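Local coordinates for glucanase (Clostridium thermocellum, PDB 5GXX), which probably hydrolyses internal beta-1,4-glucosidic bonds of cellulose as a family 9 endoglucanase of the cellulosome, with a cellulose-binding-type module following its catalytic domain, at residues A[329-340]-A[418-429]; A[366-374]-A[541-549]. The protein carries 1 engineered substitution. All blocks are in the same frame, centred on the assembly; numbering follows the deposited sequence.

Contact 1: A[329-340]-A[418-429]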
loop_
_atom_site.group_PDB
_atom_site.type_symbol
_atom_site.label_atom_id
_atom_site.label_comp_id
_atom_site.label_asym_id
_atom_site.label_seq_id
_atom_site.Cartn_x
_atom_site.Cartn_y
_atom_site.Cartn_z
ATOM N N TYR A 329 29.370 -35.210 -43.340
ATOM C CA TYR A 329 28.750 -34.081 -44.035
ATOM C C TYR A 329 27.222 -34.172 -43.971
ATOM O O TYR A 329 26.561 -33.176 -43.687
ATOM C CB TYR A 329 29.190 -34.035 -45.508
ATOM C CG TYR A 329 28.582 -32.895 -46.299
ATOM C CD1 TYR A 329 27.327 -33.018 -46.912
ATOM C CD2 TYR A 329 29.248 -31.676 -46.427
ATOM C CE1 TYR A 329 26.752 -31.978 -47.632
ATOM C CE2 TYR A 329 28.677 -30.632 -47.153
ATOM C CZ TYR A 329 27.434 -30.792 -47.753
ATOM O OH TYR A 329 26.876 -29.759 -48.463
ATOM N N ASN A 330 26.657 -35.347 -44.242
ATOM C CA ASN A 330 25.194 -35.461 -44.292
ATOM C C ASN A 330 24.596 -35.209 -42.906
ATOM O O ASN A 330 23.560 -34.536 -42.769
ATOM C CB ASN A 330 24.803 -36.864 -44.768
ATOM C CG ASN A 330 24.951 -37.053 -46.271
ATOM O OD1 ASN A 330 25.150 -36.094 -47.020
ATOM N ND2 ASN A 330 24.825 -38.308 -46.713
ATOM N N PHE A 331 25.275 -35.761 -41.897
ATOM C CA PHE A 331 24.875 -35.459 -40.513
ATOM C C PHE A 331 24.855 -33.954 -40.249
ATOM O O PHE A 331 23.858 -33.410 -39.751
ATOM C CB PHE A 331 25.791 -36.156 -39.494
ATOM C CG PHE A 331 25.737 -35.523 -38.130
ATOM C CD1 PHE A 331 24.641 -35.731 -37.300
ATOM C CD2 PHE A 331 26.770 -34.686 -37.699
ATOM C CE1 PHE A 331 24.567 -35.099 -36.069
ATOM C CE2 PHE A 331 26.688 -34.042 -36.473
ATOM C CZ PHE A 331 25.601 -34.276 -35.640
ATOM N N ALA A 332 25.962 -33.285 -40.557
ATOM C CA ALA A 332 26.084 -31.861 -40.256
ATOM C C ALA A 332 24.998 -31.054 -40.979
ATOM O O ALA A 332 24.295 -30.258 -40.356
ATOM C CB ALA A 332 27.492 -31.398 -40.652
ATOM N N LYS A 333 24.848 -31.278 -42.284
ATOM C CA LYS A 333 23.887 -30.483 -43.051
ATOM C C LYS A 333 22.473 -30.776 -42.560
ATOM O O LYS A 333 21.642 -29.865 -42.516
ATOM C CB LYS A 333 24.031 -30.714 -44.569
ATOM C CG LYS A 333 23.086 -29.850 -45.409
ATOM C CD LYS A 333 23.383 -29.988 -46.902
ATOM C CE LYS A 333 22.681 -28.888 -47.688
ATOM N NZ LYS A 333 21.213 -29.175 -47.808
ATOM N N SER A 334 22.219 -32.020 -42.155
ATOM C CA SER A 334 20.886 -32.364 -41.683
ATOM C C SER A 334 20.518 -31.590 -40.420
ATOM O O SER A 334 19.360 -31.233 -40.211
ATOM C CB SER A 334 20.730 -33.874 -41.458
ATOM O OG SER A 334 21.338 -34.293 -40.257
ATOM N N GLN A 335 21.517 -31.341 -39.573
ATOM C CA GLN A 335 21.216 -30.615 -38.336
ATOM C C GLN A 335 21.008 -29.123 -38.569
ATOM O O GLN A 335 20.103 -28.517 -37.994
ATOM C CB GLN A 335 22.311 -30.820 -37.283
ATOM C CG GLN A 335 22.514 -32.295 -36.938
ATOM C CD GLN A 335 21.238 -32.978 -36.493
ATOM O OE1 GLN A 335 20.725 -32.709 -35.405
ATOM N NE2 GLN A 335 20.734 -33.879 -37.321
ATOM N N ILE A 336 21.836 -28.530 -39.420
ATOM C CA ILE A 336 21.614 -27.137 -39.764
ATOM C C ILE A 336 20.258 -26.958 -40.455
ATOM O O ILE A 336 19.499 -26.049 -40.128
ATOM C CB ILE A 336 22.771 -26.576 -40.639
ATOM C CG1 ILE A 336 24.132 -26.690 -39.924
ATOM C CG2 ILE A 336 22.437 -25.142 -41.094
ATOM C CD1 ILE A 336 24.169 -26.093 -38.516
ATOM N N ASP A 337 19.959 -27.860 -41.396
ATOM C CA ASP A 337 18.700 -27.713 -42.142
ATOM C C ASP A 337 17.494 -27.877 -41.230
ATOM O O ASP A 337 16.493 -27.181 -41.397
ATOM C CB ASP A 337 18.603 -28.662 -43.350
ATOM C CG ASP A 337 19.572 -28.289 -44.473
ATOM O OD1 ASP A 337 20.183 -27.200 -44.422
ATOM O OD2 ASP A 337 19.730 -29.133 -45.392
ATOM N N TYR A 338 17.598 -28.756 -40.229
ATOM C CA TYR A 338 16.524 -28.870 -39.246
ATOM C C TYR A 338 16.277 -27.528 -38.570
ATOM O O TYR A 338 15.148 -27.059 -38.482
ATOM C CB TYR A 338 16.828 -29.951 -38.198
ATOM C CG TYR A 338 15.684 -30.215 -37.242
ATOM C CD1 TYR A 338 15.308 -29.265 -36.303
ATOM C CD2 TYR A 338 14.942 -31.390 -37.306
ATOM C CE1 TYR A 338 14.253 -29.482 -35.424
ATOM C CE2 TYR A 338 13.892 -31.619 -36.429
ATOM C CZ TYR A 338 13.575 -30.675 -35.466
ATOM O OH TYR A 338 12.509 -30.826 -34.603
ATOM N N ALA A 339 17.350 -26.876 -38.129
ATOM C CA ALA A 339 17.228 -25.560 -37.483
ATOM C C ALA A 339 16.601 -24.481 -38.369
ATOM O O ALA A 339 15.944 -23.558 -37.875
ATOM C CB ALA A 339 18.605 -25.116 -37.003
ATOM N N LEU A 340 16.805 -24.599 -39.683
ATOM C CA LEU A 340 16.334 -23.582 -40.639
ATOM C C LEU A 340 14.946 -23.864 -41.192
ATOM O O LEU A 340 14.338 -22.973 -41.799
ATOM C CB LEU A 340 17.339 -23.432 -41.790
ATOM C CG LEU A 340 18.772 -23.009 -41.438
ATOM C CD1 LEU A 340 19.655 -22.813 -42.662
ATOM C CD2 LEU A 340 18.830 -21.725 -40.594
ATOM N N PHE A 418 26.953 -22.501 -34.590
ATOM C CA PHE A 418 25.995 -22.280 -35.689
ATOM C C PHE A 418 26.520 -21.356 -36.786
ATOM O O PHE A 418 26.437 -21.666 -37.976
ATOM C CB PHE A 418 24.688 -21.794 -35.058
ATOM C CG PHE A 418 23.546 -21.555 -36.010
ATOM C CD1 PHE A 418 23.109 -22.564 -36.862
ATOM C CD2 PHE A 418 22.842 -20.356 -35.943
ATOM C CE1 PHE A 418 22.008 -22.360 -37.665
ATOM C CE2 PHE A 418 21.737 -20.154 -36.748
ATOM C CZ PHE A 418 21.344 -21.149 -37.611
ATOM N N VAL A 419 27.046 -20.199 -36.404
ATOM C CA VAL A 419 27.826 -19.382 -37.326
ATOM C C VAL A 419 28.889 -20.150 -38.108
ATOM O O VAL A 419 28.964 -20.001 -39.328
ATOM C CB VAL A 419 28.428 -18.152 -36.605
ATOM C CG1 VAL A 419 29.459 -17.457 -37.505
ATOM C CG2 VAL A 419 27.310 -17.191 -36.220
ATOM N N GLY A 420 29.703 -20.979 -37.457
ATOM C CA GLY A 420 30.746 -21.726 -38.165
ATOM C C GLY A 420 30.154 -22.673 -39.194
ATOM O O GLY A 420 30.606 -22.759 -40.341
ATOM N N ALA A 421 29.108 -23.397 -38.815
ATOM C CA ALA A 421 28.412 -24.262 -39.772
ATOM C C ALA A 421 27.747 -23.538 -40.947
ATOM O O ALA A 421 27.800 -24.021 -42.089
ATOM C CB ALA A 421 27.437 -25.142 -39.010
ATOM N N LEU A 422 27.156 -22.370 -40.698
ATOM C CA LEU A 422 26.611 -21.558 -41.788
ATOM C C LEU A 422 27.724 -21.033 -42.701
ATOM O O LEU A 422 27.545 -20.958 -43.920
ATOM C CB LEU A 422 25.748 -20.404 -41.276
ATOM C CG LEU A 422 24.467 -20.791 -40.539
ATOM C CD1 LEU A 422 23.857 -19.581 -39.811
ATOM C CD2 LEU A 422 23.460 -21.417 -41.515
ATOM N N CYS A 423 28.863 -20.677 -42.125
ATOM C CA CYS A 423 30.024 -20.336 -42.959
ATOM C C CYS A 423 30.359 -21.467 -43.932
ATOM O O CYS A 423 30.560 -21.211 -45.121
ATOM C CB CYS A 423 31.262 -20.035 -42.118
ATOM S SG CYS A 423 31.215 -18.451 -41.276
ATOM N N ARG A 424 30.421 -22.709 -43.452
ATOM C CA ARG A 424 30.700 -23.843 -44.328
ATOM C C ARG A 424 29.652 -23.982 -45.432
ATOM O O ARG A 424 29.985 -24.220 -46.603
ATOM C CB ARG A 424 30.766 -25.134 -43.502
ATOM C CG ARG A 424 30.991 -26.405 -44.318
ATOM C CD ARG A 424 32.223 -26.295 -45.221
ATOM N NE ARG A 424 32.451 -27.580 -45.875
ATOM C CZ ARG A 424 31.714 -28.035 -46.891
ATOM N NH1 ARG A 424 30.722 -27.314 -47.414
ATOM N NH2 ARG A 424 31.975 -29.235 -47.399
ATOM N N LEU A 425 28.377 -23.831 -45.076
ATOM C CA LEU A 425 27.326 -24.064 -46.058
ATOM C C LEU A 425 27.229 -22.944 -47.091
ATOM O O LEU A 425 26.998 -23.208 -48.276
ATOM C CB LEU A 425 25.997 -24.341 -45.358
ATOM C CG LEU A 425 25.949 -25.775 -44.822
ATOM C CD1 LEU A 425 24.953 -25.892 -43.670
ATOM C CD2 LEU A 425 25.659 -26.797 -45.933
ATOM N N THR A 426 27.423 -21.699 -46.671
ATOM C CA THR A 426 27.378 -20.616 -47.649
ATOM C C THR A 426 28.615 -20.668 -48.538
ATOM O O THR A 426 28.525 -20.366 -49.732
ATOM C CB THR A 426 27.164 -19.225 -47.026
ATOM O OG1 THR A 426 26.835 -18.289 -48.061
ATOM C CG2 THR A 426 28.404 -18.742 -46.308
ATOM N N ALA A 427 29.747 -21.094 -47.986
ATOM C CA ALA A 427 30.937 -21.289 -48.806
ATOM C C ALA A 427 30.626 -22.218 -49.968
ATOM O O ALA A 427 31.021 -21.959 -51.114
ATOM C CB ALA A 427 32.069 -21.866 -47.961
ATOM N N GLU A 428 29.899 -23.292 -49.699
ATOM C CA GLU A 428 29.595 -24.246 -50.761
ATOM C C GLU A 428 28.462 -23.783 -51.679
ATOM O O GLU A 428 28.561 -23.897 -52.910
ATOM C CB GLU A 428 29.240 -25.592 -50.142
ATOM C CG GLU A 428 28.749 -26.620 -51.158
ATOM C CD GLU A 428 28.660 -28.020 -50.589
ATOM O OE1 GLU A 428 28.743 -28.187 -49.363
ATOM O OE2 GLU A 428 28.470 -28.978 -51.361
ATOM N N TYR A 429 27.388 -23.266 -51.098
ATOM C CA TYR A 429 26.172 -23.044 -51.875
ATOM C C TYR A 429 25.976 -21.603 -52.305
ATOM O O TYR A 429 25.102 -21.315 -53.119
ATOM C CB TYR A 429 24.950 -23.554 -51.117
ATOM C CG TYR A 429 24.989 -25.052 -50.940
ATOM C CD1 TYR A 429 24.721 -25.901 -52.011
ATOM C CD2 TYR A 429 25.346 -25.633 -49.724
ATOM C CE1 TYR A 429 24.768 -27.277 -51.857
ATOM C CE2 TYR A 429 25.379 -27.011 -49.555
ATOM C CZ TYR A 429 25.091 -27.834 -50.630
ATOM O OH TYR A 429 25.144 -29.207 -50.485
#

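Contact 2: A[366-374]-A[541-549]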
loop_
_atom_site.group_PDB
_atom_site.type_symbol
_atom_site.label_atom_id
_atom_site.label_comp_id
_atom_site.label_asym_id
_atom_site.label_seq_id
_atom_site.Cartn_x
_atom_site.Cartn_y
_atom_site.Cartn_z
ATOM N N ALA A 366 14.932 -7.286 -26.549
ATOM C CA ALA A 366 14.172 -7.403 -27.799
ATOM C C ALA A 366 12.670 -7.282 -27.563
ATOM O O ALA A 366 11.920 -6.828 -28.432
ATOM C CB ALA A 366 14.483 -8.713 -28.508
ATOM N N HIS A 367 12.220 -7.695 -26.381
ATOM C CA HIS A 367 10.821 -7.619 -25.991
ATOM C C HIS A 367 10.358 -6.169 -25.857
ATOM O O HIS A 367 9.358 -5.785 -26.475
ATOM C CB HIS A 367 10.626 -8.408 -24.695
ATOM C CG HIS A 367 9.231 -8.370 -24.154
ATOM N ND1 HIS A 367 8.964 -8.413 -22.801
ATOM C CD2 HIS A 367 8.030 -8.282 -24.774
ATOM C CE1 HIS A 367 7.656 -8.362 -22.613
ATOM N NE2 HIS A 367 7.067 -8.284 -23.795
ATOM N N GLY A 368 11.070 -5.405 -25.035
ATOM C CA GLY A 368 10.755 -3.994 -24.856
ATOM C C GLY A 368 9.593 -3.722 -23.917
ATOM O O GLY A 368 8.700 -2.951 -24.257
ATOM N N THR A 369 9.583 -4.351 -22.744
ATOM C CA THR A 369 8.594 -3.965 -21.751
ATOM C C THR A 369 8.895 -2.618 -21.078
ATOM O O THR A 369 9.988 -2.047 -21.201
ATOM C CB THR A 369 8.387 -5.070 -20.708
ATOM O OG1 THR A 369 7.192 -4.795 -19.967
ATOM C CG2 THR A 369 9.588 -5.134 -19.773
ATOM N N TRP A 370 7.890 -2.108 -20.366
ATOM C CA TRP A 370 8.056 -0.937 -19.514
ATOM C C TRP A 370 7.736 -1.216 -18.056
ATOM O O TRP A 370 7.900 -0.330 -17.203
ATOM C CB TRP A 370 7.207 0.241 -20.004
ATOM C CG TRP A 370 5.756 -0.093 -20.280
ATOM C CD1 TRP A 370 4.685 0.115 -19.446
ATOM C CD2 TRP A 370 5.232 -0.725 -21.454
ATOM N NE1 TRP A 370 3.515 -0.298 -20.064
ATOM C CE2 TRP A 370 3.830 -0.835 -21.286
ATOM C CE3 TRP A 370 5.806 -1.172 -22.658
ATOM C CZ2 TRP A 370 2.996 -1.403 -22.256
ATOM C CZ3 TRP A 370 4.971 -1.735 -23.624
ATOM C CH2 TRP A 370 3.583 -1.860 -23.413
ATOM N N LEU A 371 7.270 -2.423 -17.752
ATOM C CA LEU A 371 6.775 -2.622 -16.389
ATOM C C LEU A 371 7.095 -3.960 -15.750
ATOM O O LEU A 371 6.324 -4.480 -14.938
ATOM C CB LEU A 371 5.302 -2.225 -16.240
ATOM C CG LEU A 371 4.290 -2.711 -17.288
ATOM C CD1 LEU A 371 4.565 -4.084 -17.843
ATOM C CD2 LEU A 371 2.867 -2.621 -16.744
ATOM N N ASP A 372 8.273 -4.480 -16.094
ATOM C CA ASP A 372 8.806 -5.682 -15.447
ATOM C C ASP A 372 7.806 -6.846 -15.562
ATOM O O ASP A 372 7.473 -7.518 -14.586
ATOM C CB ASP A 372 9.216 -5.352 -13.998
ATOM C CG ASP A 372 9.989 -6.475 -13.335
ATOM O OD1 ASP A 372 10.542 -7.341 -14.039
ATOM O OD2 ASP A 372 10.054 -6.497 -12.080
ATOM N N LYS A 373 7.296 -7.051 -16.775
ATOM C CA LYS A 373 6.423 -8.192 -17.076
ATOM C C LYS A 373 6.833 -8.813 -18.403
ATOM O O LYS A 373 7.264 -8.130 -19.324
ATOM C CB LYS A 373 4.948 -7.785 -17.208
ATOM C CG LYS A 373 4.293 -7.315 -15.919
ATOM C CD LYS A 373 2.813 -7.053 -16.134
ATOM C CE LYS A 373 2.049 -7.188 -14.812
ATOM N NZ LYS A 373 0.620 -6.767 -14.946
ATOM N N ARG A 374 6.623 -10.116 -18.515
ATOM C CA ARG A 374 6.885 -10.810 -19.774
ATOM C C ARG A 374 5.686 -10.820 -20.709
ATOM O O ARG A 374 5.852 -10.949 -21.926
ATOM C CB ARG A 374 7.331 -12.247 -19.518
ATOM C CG ARG A 374 8.758 -12.336 -19.023
ATOM C CD ARG A 374 9.172 -13.791 -19.031
ATOM N NE ARG A 374 8.723 -14.399 -17.791
ATOM C CZ ARG A 374 9.353 -14.240 -16.635
ATOM N NH1 ARG A 374 10.450 -13.501 -16.588
ATOM N NH2 ARG A 374 8.886 -14.802 -15.532
ATOM N N CYS A 541 10.995 5.935 -15.868
ATOM C CA CYS A 541 11.753 4.995 -16.693
ATOM C C CYS A 541 11.066 3.637 -16.749
ATOM O O CYS A 541 10.336 3.256 -15.825
ATOM C CB CYS A 541 13.175 4.838 -16.151
ATOM S SG CYS A 541 13.285 4.480 -14.391
ATOM N N PRO A 542 11.270 2.907 -17.859
ATOM C CA PRO A 542 10.506 1.685 -18.053
ATOM C C PRO A 542 11.066 0.476 -17.286
ATOM O O PRO A 542 11.441 -0.528 -17.893
ATOM C CB PRO A 542 10.596 1.497 -19.576
ATOM C CG PRO A 542 11.918 2.123 -19.951
ATOM C CD PRO A 542 11.842 3.385 -19.138
ATOM N N ILE A 543 11.074 0.543 -15.956
ATOM C CA ILE A 543 11.735 -0.480 -15.139
ATOM C C ILE A 543 10.823 -1.268 -14.207
ATOM O O ILE A 543 11.286 -2.159 -13.468
ATOM C CB ILE A 543 12.921 0.068 -14.310
ATOM C CG1 ILE A 543 12.449 0.966 -13.154
ATOM C CG2 ILE A 543 13.963 0.769 -15.190
ATOM C CD1 ILE A 543 13.553 1.318 -12.183
ATOM N N GLY A 544 9.540 -0.913 -14.239
ATOM C CA GLY A 544 8.537 -1.566 -13.400
ATOM C C GLY A 544 7.259 -0.762 -13.305
ATOM O O GLY A 544 7.116 0.323 -13.891
ATOM N N GLN A 545 6.323 -1.322 -12.541
ATOM C CA GLN A 545 4.974 -0.808 -12.421
ATOM C C GLN A 545 4.904 0.616 -11.872
ATOM O O GLN A 545 4.111 1.417 -12.361
ATOM C CB GLN A 545 4.180 -1.763 -11.524
ATOM C CG GLN A 545 2.714 -1.411 -11.381
ATOM C CD GLN A 545 1.957 -1.571 -12.685
ATOM O OE1 GLN A 545 2.170 -2.530 -13.427
ATOM N NE2 GLN A 545 1.053 -0.638 -12.959
ATOM N N GLU A 546 5.755 0.951 -10.909
ATOM C CA GLU A 546 5.707 2.270 -10.282
ATOM C C GLU A 546 6.406 3.322 -11.135
ATOM O O GLU A 546 5.970 4.460 -11.221
ATOM C CB GLU A 546 6.328 2.235 -8.878
ATOM C CG GLU A 546 5.596 1.306 -7.906
ATOM C CD GLU A 546 4.091 1.478 -7.952
ATOM O OE1 GLU A 546 3.619 2.612 -7.704
ATOM O OE2 GLU A 546 3.385 0.483 -8.242
ATOM N N GLN A 547 7.473 2.917 -11.812
ATOM C CA GLN A 547 8.444 3.868 -12.348
ATOM C C GLN A 547 8.157 4.321 -13.775
ATOM O O GLN A 547 8.636 5.387 -14.170
ATOM C CB GLN A 547 9.858 3.283 -12.229
ATOM C CG GLN A 547 10.251 2.873 -10.800
ATOM C CD GLN A 547 10.056 1.398 -10.424
ATOM O OE1 GLN A 547 9.204 0.644 -10.944
ATOM N NE2 GLN A 547 10.853 0.990 -9.439
ATOM N N TYR A 548 7.371 3.561 -14.537
ATOM C CA TYR A 548 7.215 3.871 -15.961
ATOM C C TYR A 548 6.385 5.124 -16.235
ATOM O O TYR A 548 6.436 5.670 -17.329
ATOM C CB TYR A 548 6.672 2.675 -16.740
ATOM C CG TYR A 548 5.181 2.478 -16.641
ATOM C CD1 TYR A 548 4.306 3.189 -17.456
ATOM C CD2 TYR A 548 4.646 1.560 -15.745
ATOM C CE1 TYR A 548 2.944 2.998 -17.382
ATOM C CE2 TYR A 548 3.275 1.363 -15.659
ATOM C CZ TYR A 548 2.431 2.080 -16.486
ATOM O OH TYR A 548 1.071 1.890 -16.418
ATOM N N ALA A 549 5.634 5.593 -15.242
ATOM C CA ALA A 549 4.921 6.854 -15.407
ATOM C C ALA A 549 4.874 7.571 -14.065
ATOM O O ALA A 549 4.850 6.919 -13.017
ATOM C CB ALA A 549 3.510 6.623 -15.954
HETATM O O HOH W 1 12.600 -1.624 -20.185
HETATM O O HOH W 2 10.636 -3.222 -17.001
#

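Contact 1: A[329-340]-A[418-429]
Two helices of the mainly helical catalytic domain, consistent with the (alpha/alpha)6 barrel of family 9, cross here, with knobs-into-holes packing at Y329 and I336. The segments 329-340 and 418-429 run at 108° to each other, with axes 10.8 Å apart. I336 is the inner knob, set among F418, A421, L422 and L425. I336 CD1 presses on A421 CB at 3.4 Å, tighter than usual for two carbons. The other branch, I336 CG2, meets L425 CD1 at 3.7 Å. L340 CD2 reaches the edge of the F418 ring, in its plane. Y329 is the outer knob. With CG anti to the backbone N (chi1 180°), the Y329 ring extends so that its hydroxyl enters the hole among R424, L425, E428 and Y429. Y329 OH donates to E428 OE1 at 2.6 Å and accepts from Y429 OH at 2.7 Å. R424 NH1 binds the same E428 OE1 from the opposite face of the carboxylate, 2.9 Å away, in a salt bridge. Two bonds thus grip this oxygen. R424 NE has a second acid partner, D317. Helix 301-318 also borders the contact, with F313 against Y329 and R424. Helix 7-20 packs on L340, L422 and L425 through Y7 and A10.

Contact 2: A[366-374]-A[541-549]
W370 and L371 fit against P542, G544 and Y548 where a loop of the catalytic domain meets the loop between strands 527-534 and 549-557 of the beta-sandwich module. The backbones come close: L371 CA lies 3.6 Å from G544 CA. P542, at the centre of an inverse gamma turn, is the first bump. P542 CB abuts W370 CB at 3.6 Å. Y548 is the second; W370 CD1 and L371 CB both come to the same side of its ring, CD1 over the centre and CB obliquely near CD2. W370 CG sits between the backbone N and the carbonyl carbon (chi1 50°), turning the edge of the indole's five-membered ring to the face of Y548, planes at 69°. L371 lies alongside Y548 and points the same way, L371 CB 3.9 Å from Y548 CD2. L371 CD2 touches Q545 OE1 at 3.4 Å. An ST turn, with T369 OG1 accepting from L371 N, shapes the loop; I376 O also bonds this hydroxyl. The direct polar link is slight: G544 N to W370 O is long and weak. P542 O instead takes bonds from two waters, one shared with T369 O, the other with D372 N. The backbone N of W122 bonds D372 OD1. Between these two loops the chemistry implies close apolar fit and bridging water, with little direct bonding, while W121 NE1 adds a direct bond to I543 O.

Contact 1 lies within the catalytic domain, while contact 2 joins that domain to the beta-sandwich module. Their centres are 39 Å apart, on opposite sides of the centre of the chain, and no atoms touch. Both are partly buried. Contact 1 has an apolar interior and a polar, charged outer end; contact 2 relies on aromatic, leucine and proline packing, with waters between backbone groups. Regular helices set the spacing in contact 1, whereas irregular loops meet almost backbone to backbone in contact 2. The segments alternate along the chain: 366-374 falls between the two helices of contact 1, and 541-549 comes after both.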